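PDB 5EGN: esterase from Uncultured bacterium, which hydrolyses carboxylic esters and, as a lactonase, degrades N-acyl homoserine lactones, the signal molecules of bacterial quorum sensing. Local coordinates for residues G8-Y13 against R58-A63; I22-P27 against N46-I51; S200-P205 against D227-A232; V208-E213 against A232-I237. The protein carries 2 engineered substitutions. One frame throughout, in Å; residues are numbered along the deposited sequence.

Contact 1: G8-Y13 against R58-A63; sequences GVKIYY and RSDKPA
Asp60 OD2 is gripped twice by one residue: the backbone N of Lys10 donates to it at 3.0 Å and the ammonium NZ of Lys10 at 2.9 Å. The case illustrates how a loop of an alpha/beta hydrolase fold can be tied to a strand of its sheet, here the loop after strand 47-51 running roughly antiparallel to strand 9-16. The two donors approach differently. NZ uses the syn lone pair of OD2 and forms a salt bridge, whereas the amide N lies above the carboxylate plane, 57° out of it. A bend at the last torsion of Lys10 (chi4 68°) turns NZ back to the carboxylate, and water 1 links OD2 to Gly8 O. In return, Asp60 N donates to Lys10 O at 2.8 Å. Ser59 OG accepts a hydrogen bond from Tyr12 N at 2.7 Å and is also hydrogen-bonded to Asp52 O. Val9 CG1 packs 4.1 Å from Pro62 CD and also lies against Asp60 CB. At the other end Arg58, whose NH1 forms a salt bridge with Asp14 of the second subunit, crosses the face of Tyr12 in a CH-pi contact, its CD 3.9 Å from the ring centroid and 18° off the ring normal.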
loop_
_atom_site.group_PDB
_atom_site.type_symbol
_atom_site.label_atom_id
_atom_site.label_comp_id
_atom_site.label_asym_id
_atom_site.label_seq_id
_atom_site.Cartn_x
_atom_site.Cartn_y
_atom_site.Cartn_z
ATOM N N GLY A 8 -24.217 -8.487 -7.678
ATOM C CA GLY A 8 -24.048 -9.289 -6.481
ATOM C C GLY A 8 -22.605 -9.458 -6.046
ATOM O O GLY A 8 -22.340 -10.072 -5.014
ATOM N N VAL A 9 -21.668 -8.922 -6.827
ATOM C CA VAL A 9 -20.252 -9.034 -6.476
ATOM C C VAL A 9 -19.690 -7.704 -5.975
ATOM O O VAL A 9 -19.695 -6.707 -6.704
ATOM C CB VAL A 9 -19.412 -9.520 -7.674
ATOM C CG1 VAL A 9 -17.944 -9.633 -7.285
ATOM C CG2 VAL A 9 -19.935 -10.854 -8.180
ATOM N N LYS A 10 -19.212 -7.692 -4.731
ATOM C CA LYS A 10 -18.657 -6.481 -4.130
ATOM C C LYS A 10 -17.252 -6.181 -4.639
ATOM O O LYS A 10 -16.342 -6.999 -4.506
ATOM C CB LYS A 10 -18.623 -6.593 -2.604
ATOM C CG LYS A 10 -19.897 -7.111 -1.967
ATOM C CD LYS A 10 -19.768 -7.136 -0.452
ATOM C CE LYS A 10 -20.637 -8.219 0.160
ATOM N NZ LYS A 10 -20.139 -9.576 -0.200
ATOM N N ILE A 11 -17.088 -4.998 -5.215
ATOM C CA ILE A 11 -15.793 -4.503 -5.646
ATOM C C ILE A 11 -15.309 -3.424 -4.690
ATOM O O ILE A 11 -15.986 -2.411 -4.497
ATOM C CB ILE A 11 -15.852 -3.927 -7.070
ATOM C CG1 ILE A 11 -16.437 -4.958 -8.036
ATOM C CG2 ILE A 11 -14.473 -3.483 -7.526
ATOM C CD1 ILE A 11 -15.672 -6.258 -8.064
ATOM N N TYR A 12 -14.147 -3.646 -4.083
ATOM C CA TYR A 12 -13.566 -2.644 -3.202
ATOM C C TYR A 12 -12.780 -1.617 -4.004
ATOM O O TYR A 12 -12.133 -1.950 -4.998
ATOM C CB TYR A 12 -12.659 -3.286 -2.150
ATOM C CG TYR A 12 -12.150 -2.291 -1.129
ATOM C CD1 TYR A 12 -12.890 -2.002 0.009
ATOM C CD2 TYR A 12 -10.941 -1.630 -1.312
ATOM C CE1 TYR A 12 -12.440 -1.089 0.938
ATOM C CE2 TYR A 12 -10.484 -0.714 -0.387
ATOM C CZ TYR A 12 -11.238 -0.450 0.736
ATOM O OH TYR A 12 -10.792 0.458 1.664
ATOM N N TYR A 13 -12.837 -0.369 -3.561
ATOM C CA TYR A 13 -12.102 0.705 -4.208
ATOM C C TYR A 13 -11.732 1.766 -3.185
ATOM O O TYR A 13 -12.387 1.890 -2.153
ATOM C CB TYR A 13 -12.932 1.328 -5.331
ATOM C CG TYR A 13 -14.120 2.131 -4.841
ATOM C CD1 TYR A 13 -15.312 1.508 -4.501
ATOM C CD2 TYR A 13 -14.049 3.514 -4.723
ATOM C CE1 TYR A 13 -16.397 2.239 -4.052
ATOM C CE2 TYR A 13 -15.129 4.251 -4.276
ATOM C CZ TYR A 13 -16.301 3.606 -3.944
ATOM O OH TYR A 13 -17.383 4.332 -3.499
ATOM N N ARG A 58 -9.496 -7.177 -1.352
ATOM C CA ARG A 58 -10.619 -6.905 -0.465
ATOM C C ARG A 58 -11.968 -7.055 -1.159
ATOM O O ARG A 58 -13.017 -6.927 -0.528
ATOM C CB ARG A 58 -10.485 -5.496 0.110
ATOM C CG ARG A 58 -9.174 -5.263 0.831
ATOM C CD ARG A 58 -8.934 -3.784 1.049
ATOM N NE ARG A 58 -8.223 -3.167 -0.064
ATOM C CZ ARG A 58 -7.077 -2.508 0.062
ATOM N NH1 ARG A 58 -6.517 -2.380 1.256
ATOM N NH2 ARG A 58 -6.492 -1.975 -1.000
ATOM N N SER A 59 -11.935 -7.321 -2.459
ATOM C CA SER A 59 -13.158 -7.514 -3.227
ATOM C C SER A 59 -13.672 -8.938 -3.085
ATOM O O SER A 59 -12.944 -9.827 -2.640
ATOM C CB SER A 59 -12.929 -7.183 -4.703
ATOM O OG SER A 59 -12.719 -5.794 -4.888
ATOM N N ASP A 60 -14.931 -9.146 -3.459
ATOM C CA ASP A 60 -15.512 -10.481 -3.465
ATOM C C ASP A 60 -14.748 -11.386 -4.417
ATOM O O ASP A 60 -14.155 -10.920 -5.391
ATOM C CB ASP A 60 -16.989 -10.436 -3.860
ATOM C CG ASP A 60 -17.899 -10.178 -2.680
ATOM O OD1 ASP A 60 -17.396 -10.126 -1.538
ATOM O OD2 ASP A 60 -19.122 -10.049 -2.892
ATOM N N LYS A 61 -14.758 -12.681 -4.127
ATOM C CA LYS A 61 -14.034 -13.642 -4.941
ATOM C C LYS A 61 -14.937 -14.803 -5.344
ATOM O O LYS A 61 -14.814 -15.904 -4.807
ATOM C CB LYS A 61 -12.805 -14.147 -4.184
ATOM C CG LYS A 61 -11.971 -13.021 -3.594
ATOM C CD LYS A 61 -10.842 -13.519 -2.726
ATOM C CE LYS A 61 -10.013 -12.358 -2.213
ATOM N NZ LYS A 61 -10.846 -11.408 -1.425
ATOM N N PRO A 62 -15.852 -14.554 -6.295
ATOM C CA PRO A 62 -16.799 -15.577 -6.749
ATOM C C PRO A 62 -16.093 -16.741 -7.432
ATOM O O PRO A 62 -14.934 -16.614 -7.825
ATOM C CB PRO A 62 -17.691 -14.819 -7.737
ATOM C CG PRO A 62 -16.848 -13.691 -8.214
ATOM C CD PRO A 62 -16.015 -13.290 -7.034
ATOM N N ALA A 63 -16.789 -17.864 -7.565
ATOM C CA ALA A 63 -16.194 -19.065 -8.132
ATOM C C ALA A 63 -15.899 -18.900 -9.618
ATOM O O ALA A 63 -14.911 -19.433 -10.121
ATOM C CB ALA A 63 -17.100 -20.258 -7.903
HETATM O O HOH W 1 -21.564 -10.436 -2.036
#

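Contact 2: I22-P27 against N46-I51; sequences IVFLHP and NHVIVI
Phe24 presents the edge of its ring to Val48, CE1 lying 4.1 Å from CG1 near the ring plane, while their CB atoms leave neighbouring parallel strands on the same face. In this beta-alpha-beta unit strands 21-25 and 47-51 lie side by side, and side chains alternate between two faces. With Phe24 go Ile22, Val48 and Val50; Trp35 meets the Phe24 ring and touches Val50. Ile22 reaches back across the strand end, its CD1 3.5 Å from CG of Asn46, whose amide ND2 is held by Val20 O. On the reverse face Val23 slants over Ile49, CG2 to CD1 4.0 Å, and its other branch CG1 touches Ile51 CD1, under helix 68-81. His26, with chi1 at 71°, turns its ring edge to Ile51, CD2 lying 3.0 Å from the carbonyl O and in plane. Water 2 links Phe24 O and Ile51 O. Four backbone bonds, among them Phe24 N to Ile49 O at 2.8 Å, serve the buried peptide groups between the strands. The side-chain chemistry is thus largely apolar on both faces, with Asn46 at one end and, at the C-terminal end, where members of this fold carry their active sites, His26, water 2 and the Ile51 carbonyl.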
loop_
_atom_site.group_PDB
_atom_site.type_symbol
_atom_site.label_atom_id
_atom_site.label_comp_id
_atom_site.label_asym_id
_atom_site.label_seq_id
_atom_site.Cartn_x
_atom_site.Cartn_y
_atom_site.Cartn_z
ATOM N N ILE A 22 -8.187 9.735 -12.113
ATOM C CA ILE A 22 -7.206 8.746 -12.550
ATOM C C ILE A 22 -7.522 7.390 -11.929
ATOM O O ILE A 22 -7.563 7.258 -10.707
ATOM C CB ILE A 22 -5.765 9.144 -12.170
ATOM C CG1 ILE A 22 -5.407 10.514 -12.745
ATOM C CG2 ILE A 22 -4.778 8.087 -12.649
ATOM C CD1 ILE A 22 -4.018 10.983 -12.368
ATOM N N VAL A 23 -7.741 6.382 -12.764
ATOM C CA VAL A 23 -8.098 5.063 -12.255
ATOM C C VAL A 23 -6.935 4.074 -12.330
ATOM O O VAL A 23 -6.434 3.768 -13.413
ATOM C CB VAL A 23 -9.302 4.480 -13.013
ATOM C CG1 VAL A 23 -9.610 3.084 -12.513
ATOM C CG2 VAL A 23 -10.516 5.384 -12.844
ATOM N N PHE A 24 -6.516 3.578 -11.168
ATOM C CA PHE A 24 -5.441 2.601 -11.076
ATOM C C PHE A 24 -5.977 1.173 -10.959
ATOM O O PHE A 24 -6.767 0.832 -10.045
ATOM C CB PHE A 24 -4.519 2.917 -9.894
ATOM C CG PHE A 24 -3.816 4.244 -10.002
ATOM C CD1 PHE A 24 -4.351 5.373 -9.404
ATOM C CD2 PHE A 24 -2.621 4.362 -10.697
ATOM C CE1 PHE A 24 -3.708 6.594 -9.494
ATOM C CE2 PHE A 24 -1.973 5.579 -10.789
ATOM C CZ PHE A 24 -2.519 6.696 -10.187
ATOM N N LEU A 25 -5.528 0.361 -11.915
ATOM C CA LEU A 25 -5.916 -1.030 -12.071
ATOM C C LEU A 25 -4.705 -1.924 -11.859
ATOM O O LEU A 25 -3.808 -1.971 -12.703
ATOM C CB LEU A 25 -6.504 -1.260 -13.462
ATOM C CG LEU A 25 -7.649 -0.328 -13.845
ATOM C CD1 LEU A 25 -8.128 -0.577 -15.268
ATOM C CD2 LEU A 25 -8.774 -0.518 -12.852
ATOM N N HIS A 26 -4.688 -2.637 -10.738
ATOM C CA HIS A 26 -3.533 -3.436 -10.330
ATOM C C HIS A 26 -3.313 -4.668 -11.213
ATOM O O HIS A 26 -4.246 -5.136 -11.863
ATOM C CB HIS A 26 -3.697 -3.868 -8.871
ATOM C CG HIS A 26 -4.758 -4.903 -8.664
ATOM N ND1 HIS A 26 -4.542 -6.247 -8.881
ATOM C CD2 HIS A 26 -6.046 -4.788 -8.265
ATOM C CE1 HIS A 26 -5.651 -6.916 -8.624
ATOM N NE2 HIS A 26 -6.579 -6.056 -8.247
ATOM N N PRO A 27 -2.077 -5.203 -11.230
ATOM C CA PRO A 27 -1.793 -6.430 -11.985
ATOM C C PRO A 27 -2.414 -7.678 -11.361
ATOM O O PRO A 27 -2.951 -7.624 -10.255
ATOM C CB PRO A 27 -0.264 -6.516 -11.952
ATOM C CG PRO A 27 0.118 -5.788 -10.723
ATOM C CD PRO A 27 -0.854 -4.645 -10.628
ATOM N N ASN A 46 -5.268 15.280 -8.490
ATOM C CA ASN A 46 -6.310 14.545 -9.195
ATOM C C ASN A 46 -7.266 13.791 -8.282
ATOM O O ASN A 46 -7.019 13.639 -7.087
ATOM C CB ASN A 46 -5.679 13.555 -10.176
ATOM C CG ASN A 46 -4.886 14.241 -11.266
ATOM O OD1 ASN A 46 -3.716 14.573 -11.081
ATOM N ND2 ASN A 46 -5.518 14.452 -12.414
ATOM N N HIS A 47 -8.363 13.325 -8.870
ATOM C CA HIS A 47 -9.290 12.425 -8.199
ATOM C C HIS A 47 -8.831 10.988 -8.425
ATOM O O HIS A 47 -9.166 10.372 -9.440
ATOM C CB HIS A 47 -10.715 12.635 -8.722
ATOM C CG HIS A 47 -11.740 11.770 -8.058
ATOM N ND1 HIS A 47 -13.052 11.715 -8.484
ATOM C CD2 HIS A 47 -11.656 10.928 -7.002
ATOM C CE1 HIS A 47 -13.726 10.877 -7.720
ATOM N NE2 HIS A 47 -12.902 10.384 -6.812
ATOM N N VAL A 48 -8.054 10.457 -7.487
ATOM C CA VAL A 48 -7.505 9.118 -7.640
ATOM C C VAL A 48 -8.481 8.049 -7.164
ATOM O O VAL A 48 -9.099 8.156 -6.097
ATOM C CB VAL A 48 -6.156 8.958 -6.896
ATOM C CG1 VAL A 48 -5.119 9.899 -7.480
ATOM C CG2 VAL A 48 -6.313 9.194 -5.406
ATOM N N ILE A 49 -8.612 7.025 -7.999
ATOM C CA ILE A 49 -9.487 5.887 -7.766
ATOM C C ILE A 49 -8.680 4.619 -7.969
ATOM O O ILE A 49 -8.255 4.342 -9.077
ATOM C CB ILE A 49 -10.687 5.885 -8.736
ATOM C CG1 ILE A 49 -11.445 7.213 -8.663
ATOM C CG2 ILE A 49 -11.595 4.689 -8.473
ATOM C CD1 ILE A 49 -12.069 7.621 -9.982
ATOM N N VAL A 50 -8.462 3.852 -6.910
ATOM C CA VAL A 50 -7.668 2.633 -7.030
ATOM C C VAL A 50 -8.541 1.419 -6.736
ATOM O O VAL A 50 -9.231 1.379 -5.706
ATOM C CB VAL A 50 -6.447 2.671 -6.089
ATOM C CG1 VAL A 50 -6.850 3.172 -4.720
ATOM C CG2 VAL A 50 -5.777 1.308 -6.003
ATOM N N ILE A 51 -8.535 0.435 -7.637
ATOM C CA ILE A 51 -9.510 -0.652 -7.517
ATOM C C ILE A 51 -8.913 -2.044 -7.289
ATOM O O ILE A 51 -7.901 -2.413 -7.891
ATOM C CB ILE A 51 -10.422 -0.711 -8.772
ATOM C CG1 ILE A 51 -11.226 0.579 -8.896
ATOM C CG2 ILE A 51 -11.385 -1.886 -8.705
ATOM C CD1 ILE A 51 -12.093 0.647 -10.131
HETATM O O HOH W 2 -5.906 -1.067 -8.615
#

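Contact 3: S200-P205 against D227-A232; sequences SSIQAP and DNIPGA
Ile202 and Ile229 provide the apolar part of a contact at the edge of the alpha/beta hydrolase fold, where the loop leading into strand 206-211 meets the type II beta turn that joins helix 219-228 to strand 233-237. Their CG2 methyls lie 3.9 Å apart and their CD1 methyls 4.0 Å, so two slanted isoleucines touch at both branches. Asn103 and Leu104 of helix 94-105 pack against Ile202. The turn itself is closed by a backbone hydrogen bond, Ala232 N to Ile229 O at 3.1 Å, and Gly231 takes the positive phi of 78° expected at its third position. A second kind of interaction sets carbon against backbone oxygen. Ser200 CA lies 3.2 Å from Asn228 O in a bent CA-H...O contact, and Pro230, wedged toward the loop, brings its ring atoms CD and CG close to Ile202 O and Ser200 O. The third kind is amide against ring. Gln203 leaves its backbone pointing away from the turn, but its chain folds at chi2 (-83°), and the side chain then runs across that of Pro230 at about a right angle, its amide against the ring atoms, with NE2 3.6 Å from Pro230 CG and OE1 3.7 Å from Pro230 CB.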
loop_
_atom_site.group_PDB
_atom_site.type_symbol
_atom_site.label_atom_id
_atom_site.label_comp_id
_atom_site.label_asym_id
_atom_site.label_seq_id
_atom_site.Cartn_x
_atom_site.Cartn_y
_atom_site.Cartn_z
ATOM N N SER A 200 -6.921 -1.552 -33.367
ATOM C CA SER A 200 -6.935 -0.332 -34.168
ATOM C C SER A 200 -8.231 0.455 -34.001
ATOM O O SER A 200 -8.355 1.569 -34.510
ATOM C CB SER A 200 -6.706 -0.663 -35.644
ATOM O OG SER A 200 -7.626 -1.635 -36.104
ATOM N N SER A 201 -9.191 -0.128 -33.291
ATOM C CA SER A 201 -10.432 0.567 -32.966
ATOM C C SER A 201 -10.254 1.432 -31.721
ATOM O O SER A 201 -11.030 2.353 -31.480
ATOM C CB SER A 201 -11.577 -0.429 -32.765
ATOM O OG SER A 201 -11.294 -1.336 -31.716
ATOM N N ILE A 202 -9.231 1.128 -30.928
ATOM C CA ILE A 202 -8.855 1.980 -29.805
ATOM C C ILE A 202 -8.218 3.253 -30.334
ATOM O O ILE A 202 -7.150 3.204 -30.933
ATOM C CB ILE A 202 -7.865 1.281 -28.853
ATOM C CG1 ILE A 202 -8.454 -0.026 -28.331
ATOM C CG2 ILE A 202 -7.475 2.209 -27.709
ATOM C CD1 ILE A 202 -7.530 -0.788 -27.407
ATOM N N GLN A 203 -8.861 4.394 -30.118
ATOM C CA GLN A 203 -8.367 5.638 -30.698
ATOM C C GLN A 203 -7.939 6.662 -29.658
ATOM O O GLN A 203 -7.263 7.638 -29.975
ATOM C CB GLN A 203 -9.437 6.239 -31.607
ATOM C CG GLN A 203 -9.890 5.312 -32.727
ATOM C CD GLN A 203 -8.957 5.356 -33.913
ATOM O OE1 GLN A 203 -8.239 6.337 -34.118
ATOM N NE2 GLN A 203 -8.973 4.301 -34.716
ATOM N N ALA A 204 -8.338 6.428 -28.415
ATOM C CA ALA A 204 -8.029 7.335 -27.314
ATOM C C ALA A 204 -6.520 7.464 -27.121
ATOM O O ALA A 204 -5.769 6.549 -27.471
ATOM C CB ALA A 204 -8.691 6.856 -26.033
ATOM N N PRO A 205 -6.067 8.610 -26.582
ATOM C CA PRO A 205 -4.646 8.821 -26.288
ATOM C C PRO A 205 -4.072 7.717 -25.404
ATOM O O PRO A 205 -4.518 7.538 -24.272
ATOM C CB PRO A 205 -4.637 10.164 -25.559
ATOM C CG PRO A 205 -5.830 10.874 -26.075
ATOM C CD PRO A 205 -6.870 9.811 -26.290
ATOM N N ASP A 227 1.957 -0.446 -31.490
ATOM C CA ASP A 227 2.030 -0.322 -32.941
ATOM C C ASP A 227 0.658 -0.330 -33.614
ATOM O O ASP A 227 0.490 0.244 -34.688
ATOM C CB ASP A 227 2.896 -1.440 -33.529
ATOM C CG ASP A 227 4.360 -1.313 -33.142
ATOM O OD1 ASP A 227 4.803 -0.187 -32.832
ATOM O OD2 ASP A 227 5.068 -2.340 -33.160
ATOM N N ASN A 228 -0.319 -0.978 -32.988
ATOM C CA ASN A 228 -1.629 -1.138 -33.611
ATOM C C ASN A 228 -2.693 -0.187 -33.069
ATOM O O ASN A 228 -3.771 -0.057 -33.649
ATOM C CB ASN A 228 -2.100 -2.584 -33.467
ATOM C CG ASN A 228 -1.261 -3.548 -34.285
ATOM O OD1 ASN A 228 -1.519 -3.760 -35.469
ATOM N ND2 ASN A 228 -0.245 -4.128 -33.659
ATOM N N ILE A 229 -2.394 0.477 -31.958
ATOM C CA ILE A 229 -3.253 1.544 -31.465
ATOM C C ILE A 229 -2.816 2.860 -32.098
ATOM O O ILE A 229 -1.686 3.299 -31.893
ATOM C CB ILE A 229 -3.210 1.659 -29.929
ATOM C CG1 ILE A 229 -3.745 0.379 -29.284
ATOM C CG2 ILE A 229 -4.011 2.866 -29.461
ATOM C CD1 ILE A 229 -3.686 0.386 -27.773
ATOM N N PRO A 230 -3.704 3.476 -32.891
ATOM C CA PRO A 230 -3.420 4.731 -33.599
ATOM C C PRO A 230 -2.938 5.856 -32.685
ATOM O O PRO A 230 -3.637 6.235 -31.745
ATOM C CB PRO A 230 -4.771 5.090 -34.222
ATOM C CG PRO A 230 -5.452 3.784 -34.406
ATOM C CD PRO A 230 -5.033 2.940 -33.236
ATOM N N GLY A 231 -1.747 6.377 -32.966
ATOM C CA GLY A 231 -1.210 7.508 -32.233
ATOM C C GLY A 231 -0.639 7.149 -30.877
ATOM O O GLY A 231 -0.333 8.029 -30.073
ATOM N N ALA A 232 -0.489 5.854 -30.617
ATOM C CA ALA A 232 0.047 5.394 -29.343
ATOM C C ALA A 232 1.554 5.608 -29.267
ATOM O O ALA A 232 2.262 5.490 -30.266
ATOM C CB ALA A 232 -0.286 3.928 -29.125
#

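Contact 4: V208-E213 against A232-I237; sequences VVAGEE and AELRVI
Leu234 carries its CG anti to the backbone N (chi1 178°), and a further turn at chi2 (65°) swings CD1 across to Val208, 3.7 Å from CG1 of that valine. The same methyl lies 4.3 Å from Ala210 CB, so one leucine branch spans two residues of the neighbouring strand. On the reverse face the partners are Val209 and Ile237, whose CG1 atoms meet at 3.7 Å in a slanting approach. The example shows how a parallel pair at the border of a sheet can pack unevenly: strand 206-211 is largely buried, whereas strand 233-237 is outermost within this chain and sends several residues to solvent. Five backbone bonds join the two, alternating in direction. Val208 N and Ala210 N donate to Glu233 O and Arg235 O, the latter at 2.9 Å, while Arg235 N and Ile237 N return to Val208 O and Ala210 O. Past the strand end, Glu212 N still reaches Ile237 O at 2.8 Å. The exposed charges pair along their own strand. Arg235 holds Glu233 side-on, NE (3.0 Å) and NH2 both bonded to OE2 from the same face of the carboxylate plane. In this family the loops following these two strands usually bear the catalytic acid and histidine. Helix 219-228, the crossover of the beta-alpha-beta unit, covers Val208, Ala210 and Leu234; helix 249-257 lies on Val209 and Arg235, and strand 110-116 continues the sheet beyond strand 206-211.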
loop_
_atom_site.group_PDB
_atom_site.type_symbol
_atom_site.label_atom_id
_atom_site.label_comp_id
_atom_site.label_asym_id
_atom_site.label_seq_id
_atom_site.Cartn_x
_atom_site.Cartn_y
_atom_site.Cartn_z
ATOM N N VAL A 208 1.858 3.453 -23.932
ATOM C CA VAL A 208 2.242 2.102 -23.541
ATOM C C VAL A 208 3.653 2.112 -22.967
ATOM O O VAL A 208 4.580 2.625 -23.590
ATOM C CB VAL A 208 2.168 1.122 -24.726
ATOM C CG1 VAL A 208 2.474 -0.293 -24.266
ATOM C CG2 VAL A 208 0.796 1.182 -25.374
ATOM N N VAL A 209 3.808 1.553 -21.772
ATOM C CA VAL A 209 5.094 1.570 -21.084
ATOM C C VAL A 209 5.582 0.157 -20.790
ATOM O O VAL A 209 4.876 -0.638 -20.170
ATOM C CB VAL A 209 5.015 2.364 -19.770
ATOM C CG1 VAL A 209 6.393 2.495 -19.145
ATOM C CG2 VAL A 209 4.407 3.734 -20.023
ATOM N N ALA A 210 6.797 -0.145 -21.236
ATOM C CA ALA A 210 7.349 -1.486 -21.105
ATOM C C ALA A 210 8.720 -1.478 -20.442
ATOM O O ALA A 210 9.540 -0.596 -20.697
ATOM C CB ALA A 210 7.435 -2.146 -22.466
ATOM N N GLY A 211 8.963 -2.469 -19.590
ATOM C CA GLY A 211 10.270 -2.656 -18.991
ATOM C C GLY A 211 11.149 -3.477 -19.913
ATOM O O GLY A 211 10.686 -4.435 -20.528
ATOM N N GLU A 212 12.419 -3.097 -20.016
ATOM C CA GLU A 212 13.354 -3.779 -20.905
ATOM C C GLU A 212 13.565 -5.241 -20.515
ATOM O O GLU A 212 13.678 -6.112 -21.379
ATOM C CB GLU A 212 14.697 -3.048 -20.914
ATOM C CG GLU A 212 15.759 -3.698 -21.783
ATOM C CD GLU A 212 17.163 -3.329 -21.352
ATOM O OE1 GLU A 212 17.319 -2.817 -20.223
ATOM O OE2 GLU A 212 18.108 -3.551 -22.137
ATOM N N GLU A 213 13.611 -5.505 -19.214
ATOM C CA GLU A 213 13.912 -6.845 -18.721
ATOM C C GLU A 213 12.670 -7.647 -18.345
ATOM O O GLU A 213 12.777 -8.712 -17.734
ATOM C CB GLU A 213 14.841 -6.767 -17.510
ATOM C CG GLU A 213 16.205 -6.185 -17.812
ATOM C CD GLU A 213 17.138 -6.264 -16.623
ATOM O OE1 GLU A 213 17.127 -7.300 -15.926
ATOM O OE2 GLU A 213 17.875 -5.287 -16.379
ATOM N N ALA A 232 -0.489 5.854 -30.617
ATOM C CA ALA A 232 0.047 5.394 -29.343
ATOM C C ALA A 232 1.554 5.608 -29.267
ATOM O O ALA A 232 2.262 5.490 -30.266
ATOM C CB ALA A 232 -0.286 3.928 -29.125
ATOM N N GLU A 233 2.036 5.927 -28.072
ATOM C CA GLU A 233 3.466 6.063 -27.838
ATOM C C GLU A 233 3.967 4.918 -26.967
ATOM O O GLU A 233 3.285 4.489 -26.037
ATOM C CB GLU A 233 3.790 7.407 -27.181
ATOM C CG GLU A 233 5.278 7.650 -26.981
ATOM C CD GLU A 233 5.578 9.015 -26.398
ATOM O OE1 GLU A 233 4.639 9.827 -26.267
ATOM O OE2 GLU A 233 6.756 9.277 -26.072
ATOM N N LEU A 234 5.158 4.421 -27.280
ATOM C CA LEU A 234 5.777 3.375 -26.478
ATOM C C LEU A 234 7.051 3.877 -25.815
ATOM O O LEU A 234 7.879 4.529 -26.449
ATOM C CB LEU A 234 6.084 2.147 -27.334
ATOM C CG LEU A 234 6.778 0.995 -26.606
ATOM C CD1 LEU A 234 5.875 0.397 -25.538
ATOM C CD2 LEU A 234 7.217 -0.064 -27.590
ATOM N N ARG A 235 7.194 3.575 -24.531
ATOM C CA ARG A 235 8.413 3.878 -23.797
ATOM C C ARG A 235 8.982 2.588 -23.220
ATOM O O ARG A 235 8.418 2.017 -22.289
ATOM C CB ARG A 235 8.149 4.892 -22.680
ATOM C CG ARG A 235 7.684 6.261 -23.162
ATOM C CD ARG A 235 8.811 7.288 -23.154
ATOM N NE ARG A 235 8.374 8.581 -23.679
ATOM C CZ ARG A 235 8.750 9.757 -23.186
ATOM N NH1 ARG A 235 9.572 9.811 -22.148
ATOM N NH2 ARG A 235 8.300 10.882 -23.730
ATOM N N VAL A 236 10.089 2.122 -23.787
ATOM C CA VAL A 236 10.776 0.950 -23.261
ATOM C C VAL A 236 11.732 1.382 -22.155
ATOM O O VAL A 236 12.700 2.095 -22.413
ATOM C CB VAL A 236 11.552 0.207 -24.358
ATOM C CG1 VAL A 236 12.280 -0.986 -23.772
ATOM C CG2 VAL A 236 10.609 -0.231 -25.476
ATOM N N ILE A 237 11.466 0.956 -20.925
ATOM C CA ILE A 237 12.213 1.475 -19.787
ATOM C C ILE A 237 13.421 0.605 -19.427
ATOM O O ILE A 237 13.270 -0.591 -19.170
ATOM C CB ILE A 237 11.310 1.615 -18.546
ATOM C CG1 ILE A 237 10.045 2.389 -18.903
ATOM C CG2 ILE A 237 12.045 2.340 -17.448
ATOM C CD1 ILE A 237 10.306 3.788 -19.418
#

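Overall arrangement
Contacts 1, 2 and 4 sample the mixed eight-stranded sheet of an alpha/beta hydrolase from one border region to the other, while contact 3 joins loops at its edge. Along the chain, contact 2 is nested within the loop closed by contact 1, and contacts 3 and 4 follow, with their segments alternating. Contacts 1 and 2 have centres about 17 Å apart and touch where Ile11 and Tyr13 of strand 9-16 pack on strand 47-51. Contacts 3 and 4, with centres about 15 Å apart, share Ala232; helix 219-228 ends in contact 3 and connects the strands of contact 4. Contacts 1 and 4 lie on opposite sides of the chain's centre, their centres about 31 Å apart. The strand pairs of two beta-alpha-beta units, in contacts 2 and 4, thus flank strands 87-92 and 110-116.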